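Local structure of acetylxylan esterase / glucomannan deacetylase (Cellvibrio japonicus, 2WAA) at residues E100-S105 and N162-Y167; A147-A152 and P317-H322. The protein removes acetyl groups from acetylated xylan and glucomannan, as a family 2 carbohydrate esterase that takes part in degrading plant cell wall polysaccharides. All blocks are in the same frame, centred on the assembly; numbering follows the deposited sequence.

Interaction 1: residues E100-S105 and N162-Y167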
loop_
_atom_site.group_PDB
_atom_site.type_symbol
_atom_site.label_atom_id
_atom_site.label_comp_id
_atom_site.label_asym_id
_atom_site.label_seq_id
_atom_site.Cartn_x
_atom_site.Cartn_y
_atom_site.Cartn_z
ATOM N N GLU A 100 -9.685 -13.466 2.394
ATOM C CA GLU A 100 -8.664 -12.414 2.292
ATOM C C GLU A 100 -9.069 -11.239 3.189
ATOM O O GLU A 100 -10.259 -10.840 3.203
ATOM C CB GLU A 100 -8.500 -11.904 0.820
ATOM C CG GLU A 100 -7.229 -11.026 0.684
ATOM C CD GLU A 100 -6.947 -10.568 -0.766
ATOM O OE1 GLU A 100 -7.865 -10.656 -1.617
ATOM O OE2 GLU A 100 -5.817 -10.109 -1.047
ATOM N N ILE A 101 -8.102 -10.717 3.956
ATOM C CA ILE A 101 -8.312 -9.500 4.728
ATOM C C ILE A 101 -7.372 -8.460 4.125
ATOM O O ILE A 101 -6.186 -8.729 3.949
ATOM C CB ILE A 101 -7.988 -9.720 6.214
ATOM C CG1 ILE A 101 -8.933 -10.809 6.781
ATOM C CG2 ILE A 101 -8.002 -8.405 6.997
ATOM C CD1 ILE A 101 -8.487 -11.368 8.160
ATOM N N ILE A 102 -7.907 -7.287 3.784
ATOM C CA ILE A 102 -7.087 -6.249 3.172
ATOM C C ILE A 102 -7.147 -5.012 4.032
ATOM O O ILE A 102 -8.250 -4.523 4.341
ATOM C CB ILE A 102 -7.506 -5.878 1.688
ATOM C CG1 ILE A 102 -7.458 -7.093 0.753
ATOM C CG2 ILE A 102 -6.517 -4.889 1.097
ATOM C CD1 ILE A 102 -8.843 -7.696 0.565
ATOM N N HIS A 103 -5.970 -4.477 4.425
ATOM C CA HIS A 103 -5.969 -3.232 5.192
ATOM C C HIS A 103 -6.355 -2.065 4.255
ATOM O O HIS A 103 -5.650 -1.796 3.260
ATOM C CB HIS A 103 -4.558 -3.002 5.805
ATOM C CG HIS A 103 -4.492 -1.902 6.832
ATOM N ND1 HIS A 103 -3.384 -1.095 6.983
ATOM C CD2 HIS A 103 -5.398 -1.462 7.745
ATOM C CE1 HIS A 103 -3.593 -0.225 7.966
ATOM N NE2 HIS A 103 -4.804 -0.431 8.450
ATOM N N ARG A 104 -7.427 -1.339 4.587
ATOM C CA ARG A 104 -7.821 -0.162 3.788
ATOM C C ARG A 104 -7.157 1.085 4.308
ATOM O O ARG A 104 -6.916 2.007 3.531
ATOM C CB ARG A 104 -9.336 0.082 3.849
ATOM C CG ARG A 104 -10.174 -1.079 3.240
ATOM C CD ARG A 104 -11.627 -1.033 3.796
ATOM N NE ARG A 104 -12.325 0.220 3.506
ATOM C CZ ARG A 104 -12.997 0.467 2.382
ATOM N NH1 ARG A 104 -13.050 -0.426 1.372
ATOM N NH2 ARG A 104 -13.627 1.651 2.239
ATOM N N SER A 105 -6.928 1.140 5.617
ATOM C CA SER A 105 -6.361 2.323 6.274
ATOM C C SER A 105 -4.882 2.528 6.028
ATOM O O SER A 105 -4.209 1.633 5.538
ATOM C CB SER A 105 -6.687 2.290 7.767
ATOM O OG SER A 105 -8.056 2.651 7.903
ATOM N N ASN A 162 -9.518 3.391 0.147
ATOM C CA ASN A 162 -9.725 2.080 -0.467
ATOM C C ASN A 162 -8.447 1.638 -1.145
ATOM O O ASN A 162 -8.048 2.222 -2.147
ATOM C CB ASN A 162 -10.887 2.200 -1.451
ATOM C CG ASN A 162 -11.267 0.870 -2.061
ATOM O OD1 ASN A 162 -10.460 -0.070 -2.107
ATOM N ND2 ASN A 162 -12.472 0.815 -2.631
ATOM N N ALA A 163 -7.787 0.610 -0.622
ATOM C CA ALA A 163 -6.493 0.179 -1.176
ATOM C C ALA A 163 -6.671 -0.665 -2.444
ATOM O O ALA A 163 -5.933 -0.488 -3.425
ATOM C CB ALA A 163 -5.716 -0.648 -0.097
ATOM N N ARG A 164 -7.639 -1.591 -2.419
ATOM C CA ARG A 164 -7.842 -2.550 -3.522
ATOM C C ARG A 164 -8.084 -1.847 -4.851
ATOM O O ARG A 164 -7.716 -2.370 -5.909
ATOM C CB ARG A 164 -9.113 -3.405 -3.310
ATOM C CG ARG A 164 -9.064 -4.650 -2.497
ATOM C CD ARG A 164 -10.541 -4.992 -1.953
ATOM N NE ARG A 164 -11.599 -4.647 -2.927
ATOM C CZ ARG A 164 -12.614 -3.772 -2.763
ATOM N NH1 ARG A 164 -12.852 -3.064 -1.624
ATOM N NH2 ARG A 164 -13.432 -3.602 -3.779
ATOM N N GLU A 165 -8.786 -0.701 -4.793
ATOM C CA GLU A 165 -9.145 0.047 -5.988
ATOM C C GLU A 165 -8.251 1.236 -6.270
ATOM O O GLU A 165 -8.537 2.043 -7.175
ATOM C CB GLU A 165 -10.626 0.459 -5.925
ATOM C CG GLU A 165 -11.445 -0.831 -5.963
ATOM C CD GLU A 165 -12.908 -0.609 -6.060
ATOM O OE1 GLU A 165 -13.532 -0.349 -5.017
ATOM O OE2 GLU A 165 -13.423 -0.700 -7.200
ATOM N N SER A 166 -7.146 1.314 -5.541
ATOM C CA SER A 166 -6.138 2.347 -5.815
ATOM C C SER A 166 -5.301 1.986 -7.055
ATOM O O SER A 166 -5.147 0.796 -7.394
ATOM C CB SER A 166 -5.246 2.544 -4.578
ATOM O OG SER A 166 -4.340 1.431 -4.410
ATOM N N TYR A 167 -4.725 2.998 -7.729
ATOM C CA TYR A 167 -4.038 2.732 -8.964
ATOM C C TYR A 167 -2.891 1.727 -8.768
ATOM O O TYR A 167 -2.622 0.921 -9.672
ATOM C CB TYR A 167 -3.505 4.025 -9.624
ATOM C CG TYR A 167 -2.227 4.519 -8.972
ATOM C CD1 TYR A 167 -0.991 4.178 -9.515
ATOM C CD2 TYR A 167 -2.265 5.292 -7.794
ATOM C CE1 TYR A 167 0.253 4.617 -8.922
ATOM C CE2 TYR A 167 -1.054 5.725 -7.175
ATOM C CZ TYR A 167 0.191 5.373 -7.773
ATOM O OH TYR A 167 1.364 5.796 -7.193
#
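Both Arg104 and Arg164 set CG anti to their own carbonyl carbon, beside the backbone N (chi1 -63° and -86°), and a bend at chi3 turns NE out of the line of each chain. The two guanidinium groups meet edge to edge, nearly coplanar, with Arg104 NH1 4.0 Å from Arg164 NH1. Asp66 of strand 63-69 forms salt bridges through OD2 with NH1 of both arginines, which probably offsets the repulsion of these like charges. Outside the segments Arg104 NH2 is bound by the Asp149 carboxylate and by Arg159 O. Arg104 NH1 also lies 4.1 Å from Asn162 CG, where the guanidinium and amide planes are inclined by 39°.

The rest of the contact is van der Waals packing. Ile102 and Arg164 cross at about a right angle, and Ile102 CD1 meets the aliphatic part of the arginine at CD, 4.1 Å away. Ala163 points its methyl toward the strand end, where CB rests 3.5 Å from His103 O. The contact thus joins strand 94-103 of the N-terminal CE2 β-domain to the loop that leads into helix 167-174 of the SGNH/GDSL-type hydrolase domain, and most of it is buried.

The loop holds its shape by its own bonds. A type I turn runs from Ala163 to Ser166, whose backbone N and OG both bond to Ala163 O, the hydroxyl reaching a carbonyl lone pair at 2.7 Å. Asn162 adds an Asx motif: OD1 accepts from Glu165 N, which sits above the carbonyl plane, while ND2 donates to Glu165 OE1 over 2.9 Å and also to Asp149 OD1 outside the segments.

Interaction 2: residues A147-A152 and P317-H322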
loop_
_atom_site.group_PDB
_atom_site.type_symbol
_atom_site.label_atom_id
_atom_site.label_comp_id
_atom_site.label_asym_id
_atom_site.label_seq_id
_atom_site.Cartn_x
_atom_site.Cartn_y
_atom_site.Cartn_z
ATOM N N ALA A 147 -9.611 8.795 -0.198
ATOM C CA ALA A 147 -10.842 9.400 -0.792
ATOM C C ALA A 147 -11.380 8.660 -2.005
ATOM O O ALA A 147 -12.291 9.155 -2.702
ATOM C CB ALA A 147 -10.612 10.898 -1.118
ATOM N N ILE A 148 -10.887 7.451 -2.251
ATOM C CA ILE A 148 -11.478 6.654 -3.334
ATOM C C ILE A 148 -12.946 6.344 -3.052
ATOM O O ILE A 148 -13.770 6.332 -4.006
ATOM C CB ILE A 148 -10.637 5.387 -3.609
ATOM C CG1 ILE A 148 -9.290 5.847 -4.221
ATOM C CG2 ILE A 148 -11.377 4.373 -4.483
ATOM C CD1 ILE A 148 -8.323 4.718 -4.451
ATOM N N ASP A 149 -13.292 6.083 -1.786
ATOM C CA ASP A 149 -14.673 5.670 -1.472
ATOM C C ASP A 149 -15.499 6.813 -0.892
ATOM O O ASP A 149 -16.353 6.592 -0.037
ATOM C CB ASP A 149 -14.735 4.450 -0.516
ATOM C CG ASP A 149 -14.454 3.114 -1.217
ATOM O OD1 ASP A 149 -14.328 3.058 -2.472
ATOM O OD2 ASP A 149 -14.307 2.087 -0.493
ATOM N N ARG A 150 -15.239 8.029 -1.357
ATOM C CA ARG A 150 -15.955 9.203 -0.879
ATOM C C ARG A 150 -17.407 9.020 -1.284
ATOM O O ARG A 150 -17.704 8.386 -2.289
ATOM C CB ARG A 150 -15.416 10.467 -1.572
ATOM C CG ARG A 150 -15.902 10.576 -3.041
ATOM C CD ARG A 150 -15.131 11.629 -3.882
ATOM N NE ARG A 150 -13.728 11.223 -4.058
ATOM C CZ ARG A 150 -12.732 11.986 -4.493
ATOM N NH1 ARG A 150 -12.941 13.252 -4.880
ATOM N NH2 ARG A 150 -11.515 11.445 -4.543
ATOM N N VAL A 151 -18.304 9.667 -0.572
ATOM C CA VAL A 151 -19.703 9.681 -1.012
ATOM C C VAL A 151 -20.178 11.108 -0.845
ATOM O O VAL A 151 -19.868 11.748 0.147
ATOM C CB VAL A 151 -20.521 8.739 -0.130
ATOM C CG1 VAL A 151 -22.021 9.123 -0.151
ATOM C CG2 VAL A 151 -20.279 7.322 -0.580
ATOM N N ALA A 152 -20.871 11.625 -1.850
ATOM C CA ALA A 152 -21.314 13.029 -1.802
ATOM C C ALA A 152 -22.185 13.279 -0.556
ATOM O O ALA A 152 -23.041 12.472 -0.233
ATOM C CB ALA A 152 -22.066 13.362 -3.057
ATOM N N PRO A 317 -7.673 12.220 -6.456
ATOM C CA PRO A 317 -8.269 11.518 -7.581
ATOM C C PRO A 317 -9.425 10.602 -7.144
ATOM O O PRO A 317 -9.339 9.916 -6.093
ATOM C CB PRO A 317 -7.090 10.719 -8.159
ATOM C CG PRO A 317 -5.878 11.644 -7.906
ATOM C CD PRO A 317 -6.186 12.245 -6.527
ATOM N N THR A 318 -10.480 10.578 -7.951
ATOM C CA THR A 318 -11.615 9.714 -7.669
ATOM C C THR A 318 -11.329 8.243 -8.008
ATOM O O THR A 318 -10.305 7.912 -8.612
ATOM C CB THR A 318 -12.826 10.112 -8.555
ATOM O OG1 THR A 318 -12.458 9.995 -9.935
ATOM C CG2 THR A 318 -13.276 11.543 -8.274
ATOM N N LYS A 319 -12.257 7.369 -7.614
ATOM C CA LYS A 319 -12.175 5.957 -7.982
ATOM C C LYS A 319 -12.045 5.798 -9.484
ATOM O O LYS A 319 -11.181 5.042 -9.944
ATOM C CB LYS A 319 -13.416 5.206 -7.474
ATOM C CG LYS A 319 -13.470 3.695 -7.905
ATOM C CD LYS A 319 -14.667 2.966 -7.243
ATOM C CE LYS A 319 -14.442 2.976 -5.699
ATOM N NZ LYS A 319 -15.544 2.360 -4.782
ATOM N N ASP A 320 -12.860 6.478 -10.286
ATOM C CA ASP A 320 -12.684 6.275 -11.737
ATOM C C ASP A 320 -11.345 6.835 -12.269
ATOM O O ASP A 320 -10.775 6.310 -13.216
ATOM C CB ASP A 320 -13.844 6.887 -12.510
ATOM C CG ASP A 320 -15.116 6.092 -12.323
ATOM O OD1 ASP A 320 -15.036 4.886 -11.958
ATOM O OD2 ASP A 320 -16.199 6.678 -12.542
ATOM N N GLN A 321 -10.874 7.924 -11.666
ATOM C CA GLN A 321 -9.567 8.450 -12.014
ATOM C C GLN A 321 -8.430 7.467 -11.663
ATOM O O GLN A 321 -7.473 7.309 -12.429
ATOM C CB GLN A 321 -9.355 9.799 -11.363
ATOM C CG GLN A 321 -10.249 10.865 -12.068
ATOM C CD GLN A 321 -10.469 12.118 -11.275
ATOM O OE1 GLN A 321 -9.878 12.332 -10.201
ATOM N NE2 GLN A 321 -11.351 12.975 -11.794
ATOM N N HIS A 322 -8.504 6.830 -10.499
ATOM C CA HIS A 322 -7.511 5.782 -10.185
ATOM C C HIS A 322 -7.509 4.672 -11.238
ATOM O O HIS A 322 -6.474 4.155 -11.602
ATOM C CB HIS A 322 -7.785 5.186 -8.807
ATOM C CG HIS A 322 -7.141 5.945 -7.689
ATOM N ND1 HIS A 322 -5.928 5.582 -7.138
ATOM C CD2 HIS A 322 -7.544 7.062 -7.026
ATOM C CE1 HIS A 322 -5.595 6.451 -6.191
ATOM N NE2 HIS A 322 -6.563 7.363 -6.097
HETATM O O HOH W 1 -14.087 8.466 -5.689
#
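Ile148 stands at about a right angle to the His322 side chain and puts CD1 squarely over the centre of one ring face, 3.5 Å from the centroid and only 4° off the ring normal, a CH-pi contact. Its CG1 covers the CD2 and NE2 side of the same face. The other branch, CG2, meets the Lys319 chain, which also crosses Ile148 at about a right angle, and packs against CE at 3.6 Å. Beyond that point the lysine ends in a salt bridge: NZ reaches Asp149 OD1 at 2.7 Å on the syn side, 35° out of the carboxylate plane.

These residues join a type I turn, Ala147 to Arg150, to the start of helix 319-337 in the SGNH-type hydrolase domain. Thr318 is the N-cap, and it forms a capping box with Gln321, the threonine OG1 accepting from Gln321 N and the glutamine OE1 from Thr318 N. A water links the two segments, donating to Ile148 O and accepting from Lys319 N.

The Arg150 guanidinium presents one face to Thr318, with CG2 3.8 Å above its centre. Its NE donates to Ala147 O over 2.9 Å, closing the side chain back on its own turn. Outside the segments NH1 pairs with the Asp311 carboxylate, while NH2 bonds to His316 O and NH1 to Asp314 O, the backbone oxygens of the two residues inferred to form the charge relay.

Interactions 1 and 2 have centres 13 Å apart and meet directly, their segments alternating along the chain. Arg104 NH2 forms a 2.8 Å salt bridge with Asp149 OD2, tying the domain junction at 100-105 to the turn at 147-152. Segment 162-167 joins helix 319-337 through a probable hydrogen bond of 2.9 Å between Tyr167 N and His322 ND1, and Ile148 CD1 packs 3.5 Å from Ser166 CA. The inferred catalytic site lies nearer interaction 2: the Arg150 side chain comes within about 3 Å of that of Asp314, whereas in interaction 1 the Asn162 side chain is about 11 Å from that of His316.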